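Local coordinates for kinesin-like protein (Caenorhabditis elegans, PDB 5X3E), which is a kinesin-6 motor, Zen4, whose P-loop NTPase motor domain probably couples ATP hydrolysis to force production along microtubules, at residues E57-T62 with V80-V86. Residues are numbered along the deposited sequence.
Sequences EGSIQT and VFRFGRV
These are the two central strands of the small four-stranded antiparallel sheet beside the main sheet of the kinesin motor domain. The short axes of strands 59-62 and 80-82 approach to 4.7 Å, with N-to-C directions 160° apart; strands 52-54 and 430-433 flank them. Val-80 makes a non-hydrogen-bonded pair with Gln-61 (CA-CA 4.5 Å). Phe-81 forms the hydrogen-bonded pair with Ile-60: Phe-81 N to Ile-60 O and Ile-60 N to Phe-81 O, both 2.9 Å. Its ring (chi1 m) turns to the opposite face from Val-80, where CE1 lies 3.7 Å from Thr-62 OG1, a hydroxyl hydrogen-bonded to Lys-79 O. Arg-82, extended and on the Val-80 face, makes the second non-hydrogen-bonded pair, with Ser-59 (CA-CA 4.5 Å). Phe-83 N then donates to Gly-58 O (3.0 Å), while its ring packs on Val-38 and Cys-40 of the main sheet. At Gly-84 (phi/psi -63/-24) the chain turns, and the register jumps: Gly-58 CA lies 4.4 Å from Arg-85 CA. Arg-85 NH2 makes a salt bridge to Glu-57 OE2 whose hydrogen bond is weak (3.5 Å); its NH1 also salt-bridges a sulfate ion, probably from the crystallisation liquor. This detour lets Val-86 N reach the O of Glu-57 (phi/psi 62/5) at 2.8 Å, and Val-86 CG1 meets Ile-60 CD1 at 3.6 Å.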
loop_
_atom_site.group_PDB
_atom_site.type_symbol
_atom_site.label_atom_id
_atom_site.label_comp_id
_atom_site.label_asym_id
_atom_site.label_seq_id
_atom_site.Cartn_x
_atom_site.Cartn_y
_atom_site.Cartn_z
ATOM N N GLU A 57 21.101 -9.636 11.265
ATOM C CA GLU A 57 19.838 -9.865 10.565
ATOM C C GLU A 57 18.718 -9.001 11.140
ATOM O O GLU A 57 17.557 -9.135 10.737
ATOM C CB GLU A 57 19.439 -11.354 10.567
ATOM C CG GLU A 57 18.541 -11.810 9.406
ATOM C CD GLU A 57 19.284 -11.956 8.081
ATOM O OE1 GLU A 57 20.527 -11.841 8.074
ATOM O OE2 GLU A 57 18.626 -12.190 7.043
ATOM N N GLY A 58 19.056 -8.125 12.086
ATOM C CA GLY A 58 18.166 -7.107 12.606
ATOM C C GLY A 58 18.922 -5.816 12.865
ATOM O O GLY A 58 18.396 -4.904 13.512
ATOM N N SER A 59 20.162 -5.733 12.376
ATOM C CA SER A 59 21.007 -4.563 12.575
ATOM C C SER A 59 21.845 -4.306 11.330
ATOM O O SER A 59 22.147 -5.225 10.563
ATOM C CB SER A 59 21.932 -4.731 13.788
ATOM O OG SER A 59 21.191 -5.052 14.954
ATOM N N ILE A 60 22.244 -3.045 11.157
ATOM C CA ILE A 60 23.007 -2.594 9.995
ATOM C C ILE A 60 24.021 -1.559 10.458
ATOM O O ILE A 60 23.682 -0.654 11.228
ATOM C CB ILE A 60 22.093 -1.998 8.906
ATOM C CG1 ILE A 60 21.424 -3.108 8.101
ATOM C CG2 ILE A 60 22.873 -1.068 7.986
ATOM C CD1 ILE A 60 20.631 -2.595 6.932
ATOM N N GLN A 61 25.262 -1.687 9.991
ATOM C CA GLN A 61 26.334 -0.774 10.362
ATOM C C GLN A 61 26.707 0.130 9.196
ATOM O O GLN A 61 26.815 -0.324 8.054
ATOM C CB GLN A 61 27.579 -1.537 10.815
ATOM C CG GLN A 61 28.732 -0.631 11.189
ATOM C CD GLN A 61 29.959 -1.395 11.627
ATOM O OE1 GLN A 61 31.079 -1.064 11.238
ATOM N NE2 GLN A 61 29.757 -2.425 12.441
ATOM N N THR A 62 26.926 1.405 9.502
ATOM C CA THR A 62 27.371 2.389 8.525
ATOM C C THR A 62 28.873 2.255 8.271
ATOM O O THR A 62 29.644 1.914 9.172
ATOM C CB THR A 62 27.032 3.791 9.029
ATOM O OG1 THR A 62 25.660 3.826 9.443
ATOM C CG2 THR A 62 27.236 4.820 7.952
ATOM N N VAL A 80 25.030 2.617 13.911
ATOM C CA VAL A 80 24.432 1.290 13.849
ATOM C C VAL A 80 22.930 1.443 14.024
ATOM O O VAL A 80 22.474 2.084 14.978
ATOM C CB VAL A 80 25.015 0.354 14.924
ATOM C CG1 VAL A 80 24.278 -0.969 14.924
ATOM C CG2 VAL A 80 26.490 0.139 14.681
ATOM N N PHE A 81 22.163 0.862 13.109
ATOM C CA PHE A 81 20.716 1.009 13.110
ATOM C C PHE A 81 20.055 -0.338 13.355
ATOM O O PHE A 81 20.478 -1.358 12.803
ATOM C CB PHE A 81 20.233 1.605 11.792
ATOM C CG PHE A 81 20.709 3.003 11.559
ATOM C CD1 PHE A 81 21.778 3.252 10.716
ATOM C CD2 PHE A 81 20.101 4.068 12.198
ATOM C CE1 PHE A 81 22.219 4.542 10.501
ATOM C CE2 PHE A 81 20.534 5.360 11.988
ATOM C CZ PHE A 81 21.596 5.598 11.138
ATOM N N ARG A 82 19.002 -0.330 14.164
ATOM C CA ARG A 82 18.276 -1.539 14.519
ATOM C C ARG A 82 16.891 -1.508 13.887
ATOM O O ARG A 82 16.144 -0.539 14.059
ATOM C CB ARG A 82 18.170 -1.684 16.039
ATOM C CG ARG A 82 17.546 -2.989 16.490
ATOM C CD ARG A 82 17.692 -3.174 17.993
ATOM N NE ARG A 82 17.075 -4.417 18.449
ATOM C CZ ARG A 82 17.692 -5.595 18.444
ATOM N NH1 ARG A 82 17.064 -6.683 18.874
ATOM N NH2 ARG A 82 18.940 -5.687 18.005
ATOM N N PHE A 83 16.553 -2.569 13.165
ATOM C CA PHE A 83 15.248 -2.732 12.548
ATOM C C PHE A 83 14.619 -4.028 13.040
ATOM O O PHE A 83 15.286 -4.888 13.620
ATOM C CB PHE A 83 15.356 -2.754 11.018
ATOM C CG PHE A 83 15.939 -1.506 10.433
ATOM C CD1 PHE A 83 15.134 -0.416 10.154
ATOM C CD2 PHE A 83 17.294 -1.423 10.161
ATOM C CE1 PHE A 83 15.668 0.734 9.612
ATOM C CE2 PHE A 83 17.834 -0.277 9.620
ATOM C CZ PHE A 83 17.019 0.804 9.348
ATOM N N GLY A 84 13.317 -4.170 12.797
ATOM C CA GLY A 84 12.645 -5.407 13.145
ATOM C C GLY A 84 13.172 -6.608 12.391
ATOM O O GLY A 84 13.051 -7.738 12.876
ATOM N N ARG A 85 13.767 -6.385 11.221
ATOM C CA ARG A 85 14.336 -7.435 10.387
ATOM C C ARG A 85 15.146 -6.768 9.283
ATOM O O ARG A 85 14.733 -5.733 8.752
ATOM C CB ARG A 85 13.238 -8.328 9.788
ATOM C CG ARG A 85 13.730 -9.268 8.691
ATOM C CD ARG A 85 14.595 -10.395 9.254
ATOM N NE ARG A 85 15.192 -11.203 8.192
ATOM C CZ ARG A 85 14.615 -12.248 7.606
ATOM N NH1 ARG A 85 13.398 -12.643 7.968
ATOM N NH2 ARG A 85 15.261 -12.900 6.647
ATOM N N VAL A 86 16.300 -7.346 8.959
ATOM C CA VAL A 86 17.144 -6.855 7.873
ATOM C C VAL A 86 17.250 -7.952 6.826
ATOM O O VAL A 86 17.665 -9.075 7.137
ATOM C CB VAL A 86 18.539 -6.430 8.360
ATOM C CG1 VAL A 86 19.400 -6.005 7.175
ATOM C CG2 VAL A 86 18.437 -5.295 9.370
#